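Local coordinates for SusD superfamily protein (Bacteroides fragilis, PDB 3L22) that belongs to the SusD family of outer-membrane proteins, binds zinc ions in the crystal, and probably captures sugars at the cell surface, at residues 30-35 and 89-94; 82-87 and 129-134. One frame throughout, in Å; residues are numbered along the deposited sequence.

Interaction 1 (30-35 and 89-94); sequences AAIKNT and YLAINK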
ATOM      1  N   ALA A  30     -15.397  -0.308  -1.753  1.00 13.84           N
ATOM      2  CA  ALA A  30     -15.389  -0.200  -3.226  1.00 14.28           C
ATOM      3  C   ALA A  30     -14.735   1.114  -3.610  1.00 14.54           C
ATOM      4  O   ALA A  30     -13.967   1.145  -4.565  1.00 14.55           O
ATOM      5  CB  ALA A  30     -16.831  -0.352  -3.890  1.00 12.53           C
ATOM      6  N   ALA A  31     -15.007   2.175  -2.854  1.00 15.18           N
ATOM      7  CA  ALA A  31     -14.524   3.513  -3.228  1.00 15.73           C
ATOM      8  C   ALA A  31     -13.009   3.627  -3.190  1.00 16.27           C
ATOM      9  O   ALA A  31     -12.439   4.426  -3.923  1.00 15.82           O
ATOM     10  CB  ALA A  31     -15.156   4.591  -2.348  1.00 14.81           C
ATOM     11  N   ILE A  32     -12.335   2.863  -2.327  1.00 17.41           N
ATOM     12  CA  ILE A  32     -10.874   2.904  -2.317  1.00 17.74           C
ATOM     13  C   ILE A  32     -10.233   1.959  -3.340  1.00 16.87           C
ATOM     14  O   ILE A  32      -9.014   2.029  -3.536  1.00 16.07           O
ATOM     15  CB  ILE A  32     -10.197   2.625  -0.950  1.00 18.09           C
ATOM     16  CG1 ILE A  32     -10.597   1.297  -0.368  1.00 20.48           C
ATOM     17  CG2 ILE A  32     -10.364   3.796  -0.014  1.00 22.14           C
ATOM     18  CD1 ILE A  32      -9.655   0.883   0.725  1.00 25.93           C
ATOM     19  N   LYS A  33     -11.053   1.111  -3.975  1.00 16.57           N
ATOM     20  CA  LYS A  33     -10.589   0.123  -4.959  1.00 15.98           C
ATOM     21  C   LYS A  33     -10.670   0.691  -6.391  1.00 16.00           C
ATOM     22  O   LYS A  33      -9.627   1.032  -6.993  1.00 14.36           O
ATOM     23  CB  LYS A  33     -11.404  -1.155  -4.769  1.00 15.94           C
ATOM     24  CG  LYS A  33     -11.053  -2.348  -5.656  1.00 16.25           C
ATOM     25  CD  LYS A  33     -12.055  -3.525  -5.462  1.00 15.27           C
ATOM     26  CE  LYS A  33     -13.473  -3.344  -6.034  1.00 16.87           C
ATOM     27  NZ  LYS A  33     -13.541  -3.437  -7.553  1.00 18.77           N
ATOM     28  N   ASN A  34     -11.892   0.817  -6.943  1.00 15.69           N
ATOM     29  CA  ASN A  34     -12.093   1.428  -8.277  1.00 15.98           C
ATOM     30  C   ASN A  34     -13.541   1.730  -8.513  1.00 16.42           C
ATOM     31  O   ASN A  34     -14.403   1.201  -7.825  1.00 15.74           O
ATOM     32  CB  ASN A  34     -11.566   0.564  -9.452  1.00 15.61           C
ATOM     33  CG  ASN A  34     -12.232  -0.777  -9.542  1.00 16.80           C
ATOM     34  OD1 ASN A  34     -11.771  -1.733  -8.915  1.00 16.41           O
ATOM     35  ND2 ASN A  34     -13.285  -0.878 -10.363  1.00 12.45           N
ATOM     36  N   THR A  35     -13.810   2.585  -9.490  1.00 16.53           N
ATOM     37  CA  THR A  35     -15.173   2.720  -9.980  1.00 17.88           C
ATOM     38  C   THR A  35     -15.278   2.002 -11.323  1.00 18.92           C
ATOM     39  O   THR A  35     -14.342   1.298 -11.771  1.00 19.34           O
ATOM     40  CB  THR A  35     -15.542   4.160 -10.130  1.00 18.45           C
ATOM     41  OG1 THR A  35     -14.778   4.709 -11.228  1.00 17.69           O
ATOM     42  CG2 THR A  35     -15.307   4.876  -8.768  1.00 17.15           C
ATOM     43  N   TYR A  89     -10.180  11.529  -2.248  1.00 15.39           N
ATOM     44  CA  TYR A  89     -11.040  12.477  -1.539  1.00 15.07           C
ATOM     45  C   TYR A  89     -12.507  12.112  -1.656  1.00 15.59           C
ATOM     46  O   TYR A  89     -13.251  12.351  -0.694  1.00 14.24           O
ATOM     47  CB  TYR A  89     -10.762  13.967  -1.947  1.00 15.55           C
ATOM     48  CG  TYR A  89      -9.596  14.534  -1.152  1.00 14.47           C
ATOM     49  CD1 TYR A  89      -9.741  14.848   0.206  1.00 14.65           C
ATOM     50  CD2 TYR A  89      -8.337  14.667  -1.718  1.00 12.83           C
ATOM     51  CE1 TYR A  89      -8.663  15.284   0.960  1.00 16.66           C
ATOM     52  CE2 TYR A  89      -7.267  15.146  -0.987  1.00 14.13           C
ATOM     53  CZ  TYR A  89      -7.425  15.448   0.353  1.00 15.16           C
ATOM     54  OH  TYR A  89      -6.347  15.916   1.074  1.00 14.81           O
ATOM     55  N   LEU A  90     -12.930  11.534  -2.793  1.00 15.02           N
ATOM     56  CA  LEU A  90     -14.273  10.977  -2.877  1.00 16.16           C
ATOM     57  C   LEU A  90     -14.488   9.879  -1.840  1.00 15.61           C
ATOM     58  O   LEU A  90     -15.498   9.861  -1.142  1.00 15.00           O
ATOM     59  CB  LEU A  90     -14.597  10.388  -4.252  1.00 16.71           C
ATOM     60  CG  LEU A  90     -15.100  11.342  -5.319  1.00 22.39           C
ATOM     61  CD1 LEU A  90     -15.087  10.615  -6.714  1.00 23.16           C
ATOM     62  CD2 LEU A  90     -16.535  11.913  -4.937  1.00 22.55           C
ATOM     63  N   ALA A  91     -13.560   8.946  -1.756  1.00 14.78           N
ATOM     64  CA  ALA A  91     -13.617   7.906  -0.720  1.00 15.04           C
ATOM     65  C   ALA A  91     -13.673   8.533   0.700  1.00 15.76           C
ATOM     66  O   ALA A  91     -14.478   8.135   1.532  1.00 16.03           O
ATOM     67  CB  ALA A  91     -12.410   6.959  -0.859  1.00 14.55           C
ATOM     68  N   ILE A  92     -12.832   9.544   0.953  1.00 14.71           N
ATOM     69  CA  ILE A  92     -12.804  10.204   2.266  1.00 13.81           C
ATOM     70  C   ILE A  92     -14.144  10.842   2.580  1.00 13.97           C
ATOM     71  O   ILE A  92     -14.657  10.687   3.698  1.00 14.09           O
ATOM     72  CB  ILE A  92     -11.635  11.199   2.327  1.00 13.94           C
ATOM     73  CG1 ILE A  92     -10.309  10.409   2.421  1.00 13.62           C
ATOM     74  CG2 ILE A  92     -11.758  12.224   3.496  1.00 12.45           C
ATOM     75  CD1 ILE A  92      -9.070  11.176   1.921  1.00 11.17           C
ATOM     76  N   ASN A  93     -14.736  11.543   1.611  1.00 14.66           N
ATOM     77  CA  ASN A  93     -16.012  12.214   1.844  1.00 15.89           C
ATOM     78  C   ASN A  93     -17.143  11.205   2.062  1.00 15.62           C
ATOM     79  O   ASN A  93     -18.022  11.446   2.873  1.00 15.33           O
ATOM     80  CB  ASN A  93     -16.385  13.200   0.724  1.00 15.71           C
ATOM     81  CG  ASN A  93     -17.590  14.080   1.105  1.00 18.80           C
ATOM     82  OD1 ASN A  93     -17.569  14.791   2.128  1.00 19.80           O
ATOM     83  ND2 ASN A  93     -18.662  14.010   0.304  1.00 19.04           N
ATOM     84  N   LYS A  94     -17.097  10.076   1.348  1.00 15.41           N
ATOM     85  CA  LYS A  94     -18.024   8.972   1.605  1.00 15.62           C
ATOM     86  C   LYS A  94     -17.929   8.452   3.026  1.00 15.15           C
ATOM     87  O   LYS A  94     -18.964   8.194   3.644  1.00 13.62           O
ATOM     88  CB  LYS A  94     -17.830   7.824   0.611  1.00 16.27           C
ATOM     89  CG  LYS A  94     -18.401   8.152  -0.769  1.00 18.22           C
ATOM     90  CD  LYS A  94     -18.059   7.070  -1.827  1.00 21.84           C
ATOM     91  CE  LYS A  94     -18.730   7.375  -3.156  1.00 25.04           C
ATOM     92  NZ  LYS A  94     -20.167   6.975  -2.994  1.00 28.26           N
TER
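With CG anti to the carbonyl carbon (chi1 -75°) and the next two bonds extended, Lys-94 carries its methylene chain up to Ala-31, where CD lies 3.9 Å from Ala-31 CB; only at chi4 does the chain bend. On Ile-32 the torsions divide the labour: CG2 sits anti to the carbonyl carbon, beside the backbone N, and meets Ala-91, whereas the CG1 branch (chi1 57°) leads away from helix 79-103. The centre of the contact is a pair of alanines whose CB atoms point at the opposing helix. Ala-31 CB and Ala-91 CB are 3.9 Å apart, and their backbones come correspondingly near, CA of Ala-31 to CA of Ala-91 measuring 5.1 Å. Ala-91 CB also receives Ile-32 CG2 at 3.9 Å, so this one methyl packs against two residues of 30-35. No hydrogen bond crosses; the attraction is dispersion between aliphatic groups, with the exposed Lys-94 at the margin. The polar groups around Asn-34 bond to one another and beyond the segment: Lys-33 NZ donates to Asn-34 OD1 at 2.8 Å from above the carbonyl plane, and Asn-34 ND2 reaches Thr-35 O almost straight (175°) and also Asn-259 O. Ile-32 also touches Val-123 of helix 113-131. Two alanines at the point of nearest approach let helices 18-33 and 79-103 pack closely, within the helical part of a SusD-family, TPR-clan fold.

Interaction 2 (82-87 and 129-134); sequences ADTWTY and YYLNNL
Apolar contact accounts for the whole meeting of Thr-84 with Leu-134 and Leu-131. Thr-84 CG2 stands anti to the backbone N (chi1 -62° for OG1) and points across to segment 129-134. There it meets Leu-134 CD1 tip to tip at 3.9 Å, and more loosely Leu-131 CD2 at 4.2 Å. One methyl is thus set against branches of two leucines, both of whose CB atoms point toward 82-87. All three side chains are buried.

Hydrogen bonds do not cross the interface; they settle polar atoms within each side. The hydroxyl of Thr-84 is bonded to Glu-80 O, one turn earlier, and to Ser-45 OG, which leaves the methyl to face the leucines. Ala-82 O is gripped twice by Thr-86, OG1 and N arriving from opposite faces of its plane, with OG1 at 2.8 Å. On the other segment, Asn-133 ND2 turns back to Tyr-129 O at 2.8 Å, from above the carbonyl plane, and ties Asn-133 back to Tyr-129.

Aromatic contacts lie around the apolar core: Phe-49, which also touches Leu-134, meets the Tyr-130 ring, and Trp-85, whose end comes nearer 129-134, is edge-to-face with Tyr-135 while its NE1 is hydrogen-bonded to Glu-432 OE1.

Helix 44-52 covers Leu-134 through Val-48, Phe-49 and Arg-52, and helix 168-178 packs on Asn-132 and Asn-133, so the contact lies buried where helices 79-103 and 113-131 meet their neighbours.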
ATOM      1  N   ALA A  82      -4.427  13.588 -10.883  1.00 14.38           N
ATOM      2  CA  ALA A  82      -5.807  14.009 -10.781  1.00 14.07           C
ATOM      3  C   ALA A  82      -6.713  12.879 -10.278  1.00 14.78           C
ATOM      4  O   ALA A  82      -7.569  13.086  -9.393  1.00 14.43           O
ATOM      5  CB  ALA A  82      -6.296  14.517 -12.153  1.00 14.23           C
ATOM      6  N   ASP A  83      -6.507  11.683 -10.800  1.00 14.39           N
ATOM      7  CA  ASP A  83      -7.335  10.556 -10.402  1.00 15.65           C
ATOM      8  C   ASP A  83      -7.077  10.109  -8.971  1.00 14.81           C
ATOM      9  O   ASP A  83      -8.023   9.860  -8.251  1.00 13.88           O
ATOM     10  CB  ASP A  83      -7.150   9.357 -11.315  1.00 16.41           C
ATOM     11  CG  ASP A  83      -7.636   9.613 -12.771  1.00 19.31           C
ATOM     12  OD1 ASP A  83      -8.316  10.628 -13.061  1.00 24.38           O
ATOM     13  OD2 ASP A  83      -7.270   8.765 -13.623  1.00 23.31           O
ATOM     14  N   THR A  84      -5.812   9.999  -8.565  1.00 14.94           N
ATOM     15  CA  THR A  84      -5.519   9.597  -7.207  1.00 14.79           C
ATOM     16  C   THR A  84      -6.152  10.576  -6.227  1.00 15.15           C
ATOM     17  O   THR A  84      -6.800  10.174  -5.260  1.00 15.51           O
ATOM     18  CB  THR A  84      -4.007   9.523  -6.957  1.00 15.84           C
ATOM     19  OG1 THR A  84      -3.441   8.524  -7.823  1.00 14.92           O
ATOM     20  CG2 THR A  84      -3.732   9.202  -5.467  1.00 13.42           C
ATOM     21  N   TRP A  85      -5.953  11.866  -6.500  1.00 14.86           N
ATOM     22  CA  TRP A  85      -6.516  12.941  -5.688  1.00 14.76           C
ATOM     23  C   TRP A  85      -8.052  12.884  -5.622  1.00 14.79           C
ATOM     24  O   TRP A  85      -8.636  12.798  -4.539  1.00 14.60           O
ATOM     25  CB  TRP A  85      -6.066  14.303  -6.237  1.00 14.42           C
ATOM     26  CG  TRP A  85      -6.351  15.431  -5.321  1.00 15.25           C
ATOM     27  CD1 TRP A  85      -7.490  16.172  -5.276  1.00 14.81           C
ATOM     28  CD2 TRP A  85      -5.485  15.958  -4.299  1.00 13.50           C
ATOM     29  NE1 TRP A  85      -7.400  17.109  -4.284  1.00 16.61           N
ATOM     30  CE2 TRP A  85      -6.178  17.011  -3.674  1.00 16.41           C
ATOM     31  CE3 TRP A  85      -4.206  15.624  -3.839  1.00 14.39           C
ATOM     32  CZ2 TRP A  85      -5.635  17.753  -2.620  1.00 13.93           C
ATOM     33  CZ3 TRP A  85      -3.662  16.361  -2.807  1.00 14.83           C
ATOM     34  CH2 TRP A  85      -4.378  17.433  -2.215  1.00 14.49           C
ATOM     35  N   THR A  86      -8.686  12.967  -6.785  1.00 14.25           N
ATOM     36  CA  THR A  86     -10.121  12.983  -6.871  1.00 14.00           C
ATOM     37  C   THR A  86     -10.734  11.760  -6.201  1.00 13.99           C
ATOM     38  O   THR A  86     -11.624  11.921  -5.380  1.00 12.39           O
ATOM     39  CB  THR A  86     -10.573  13.074  -8.332  1.00 13.84           C
ATOM     40  OG1 THR A  86     -10.047  14.286  -8.886  1.00 15.42           O
ATOM     41  CG2 THR A  86     -12.131  13.100  -8.464  1.00 13.91           C
ATOM     42  N   TYR A  87     -10.223  10.550  -6.476  1.00 14.29           N
ATOM     43  CA  TYR A  87     -10.897   9.351  -5.937  1.00 14.48           C
ATOM     44  C   TYR A  87     -10.571   9.058  -4.471  1.00 14.67           C
ATOM     45  O   TYR A  87     -11.432   8.518  -3.779  1.00 14.45           O
ATOM     46  CB  TYR A  87     -10.763   8.136  -6.891  1.00 14.32           C
ATOM     47  CG  TYR A  87     -11.599   8.416  -8.112  1.00 15.32           C
ATOM     48  CD1 TYR A  87     -11.065   9.073  -9.217  1.00 17.60           C
ATOM     49  CD2 TYR A  87     -12.949   8.117  -8.123  1.00 16.35           C
ATOM     50  CE1 TYR A  87     -11.859   9.401 -10.301  1.00 17.39           C
ATOM     51  CE2 TYR A  87     -13.752   8.455  -9.185  1.00 17.28           C
ATOM     52  CZ  TYR A  87     -13.199   9.078 -10.263  1.00 18.71           C
ATOM     53  OH  TYR A  87     -13.976   9.385 -11.316  1.00 21.91           O
ATOM     54  N   TYR A 129      -3.288   7.730   4.292  1.00 12.84           N
ATOM     55  CA  TYR A 129      -1.958   7.156   4.327  1.00 13.52           C
ATOM     56  C   TYR A 129      -1.294   7.150   2.936  1.00 13.12           C
ATOM     57  O   TYR A 129      -0.115   7.501   2.783  1.00 12.14           O
ATOM     58  CB  TYR A 129      -2.015   5.726   4.925  1.00 14.00           C
ATOM     59  CG  TYR A 129      -0.774   4.927   4.682  1.00 13.01           C
ATOM     60  CD1 TYR A 129       0.317   5.029   5.540  1.00 15.49           C
ATOM     61  CD2 TYR A 129      -0.684   4.060   3.617  1.00 15.17           C
ATOM     62  CE1 TYR A 129       1.471   4.303   5.338  1.00 16.04           C
ATOM     63  CE2 TYR A 129       0.494   3.314   3.387  1.00 15.11           C
ATOM     64  CZ  TYR A 129       1.552   3.435   4.251  1.00 16.86           C
ATOM     65  OH  TYR A 129       2.706   2.698   4.059  1.00 18.45           O
ATOM     66  N   TYR A 130      -2.055   6.726   1.927  1.00 12.97           N
ATOM     67  CA  TYR A 130      -1.524   6.740   0.569  1.00 13.57           C
ATOM     68  C   TYR A 130      -1.257   8.171   0.039  1.00 13.13           C
ATOM     69  O   TYR A 130      -0.213   8.401  -0.571  1.00 13.87           O
ATOM     70  CB  TYR A 130      -2.399   5.905  -0.365  1.00 13.93           C
ATOM     71  CG  TYR A 130      -2.256   4.405  -0.119  1.00 14.01           C
ATOM     72  CD1 TYR A 130      -1.028   3.776  -0.277  1.00 15.86           C
ATOM     73  CD2 TYR A 130      -3.355   3.629   0.224  1.00 14.94           C
ATOM     74  CE1 TYR A 130      -0.886   2.409  -0.086  1.00 14.40           C
ATOM     75  CE2 TYR A 130      -3.235   2.271   0.435  1.00 14.72           C
ATOM     76  CZ  TYR A 130      -2.002   1.659   0.259  1.00 14.44           C
ATOM     77  OH  TYR A 130      -1.861   0.315   0.454  1.00 14.04           O
ATOM     78  N   LEU A 131      -2.127   9.129   0.335  1.00 12.07           N
ATOM     79  CA  LEU A 131      -1.868  10.523  -0.029  1.00 12.62           C
ATOM     80  C   LEU A 131      -0.579  11.040   0.646  1.00 12.93           C
ATOM     81  O   LEU A 131       0.227  11.744   0.020  1.00 13.06           O
ATOM     82  CB  LEU A 131      -3.046  11.417   0.336  1.00 12.76           C
ATOM     83  CG  LEU A 131      -4.406  11.208  -0.347  1.00 12.32           C
ATOM     84  CD1 LEU A 131      -5.435  12.151   0.274  1.00  8.86           C
ATOM     85  CD2 LEU A 131      -4.258  11.426  -1.896  1.00 11.70           C
ATOM     86  N   ASN A 132      -0.333  10.595   1.878  1.00 13.01           N
ATOM     87  CA  ASN A 132       0.810  11.058   2.654  1.00 13.46           C
ATOM     88  C   ASN A 132       2.125  10.488   2.122  1.00 13.14           C
ATOM     89  O   ASN A 132       3.187  10.902   2.569  1.00 12.58           O
ATOM     90  CB  ASN A 132       0.676  10.672   4.142  1.00 13.25           C
ATOM     91  CG  ASN A 132       1.088  11.784   5.097  1.00 13.57           C
ATOM     92  OD1 ASN A 132       1.016  12.961   4.759  1.00 14.33           O
ATOM     93  ND2 ASN A 132       1.513  11.402   6.323  1.00 11.71           N
ATOM     94  N   ASN A 133       2.044   9.495   1.238  1.00 13.04           N
ATOM     95  CA  ASN A 133       3.216   8.902   0.596  1.00 12.98           C
ATOM     96  C   ASN A 133       3.379   9.296  -0.872  1.00 13.34           C
ATOM     97  O   ASN A 133       4.169   8.657  -1.601  1.00 14.25           O
ATOM     98  CB  ASN A 133       3.155   7.382   0.754  1.00 13.31           C
ATOM     99  CG  ASN A 133       3.550   6.930   2.142  1.00 13.89           C
ATOM    100  OD1 ASN A 133       4.748   6.891   2.452  1.00 16.49           O
ATOM    101  ND2 ASN A 133       2.559   6.613   2.994  1.00 14.86           N
ATOM    102  N   LEU A 134       2.717  10.389  -1.279  1.00 13.25           N
ATOM    103  CA  LEU A 134       2.865  10.983  -2.619  1.00 13.24           C
ATOM    104  C   LEU A 134       3.187  12.487  -2.599  1.00 13.72           C
ATOM    105  O   LEU A 134       4.119  12.922  -3.276  1.00 14.54           O
ATOM    106  CB  LEU A 134       1.624  10.733  -3.470  1.00 12.44           C
ATOM    107  CG  LEU A 134       1.405   9.263  -3.860  1.00 14.00           C
ATOM    108  CD1 LEU A 134      -0.030   9.039  -4.374  1.00  9.89           C
ATOM    109  CD2 LEU A 134       2.488   8.818  -4.874  1.00 14.08           C
TER

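Interactions 1 and 2 share helix 79-103, and their centres lie 11 Å apart on the same side of the chain's centre. The helix receives helix 18-33 near its middle and residues 131 and 134 nearer its start, so it serves as a common partner. The two contacts also touch directly: Leu-131 CD1 lies 3.7 Å from Tyr-89 CE2 and 4.1 Å from Ile-92 CD1, while Thr-35 CG2 packs 3.9 Å from Tyr-87 CE2. Neither contact binds metal. The side chain of Ile-32 is about 10 Å from those of Glu-119 and His-197, which bind a zinc ion, and about 13 Å from a bound zinc; that of Leu-131 is about 14 Å from one, so both are packing contacts away from the metal.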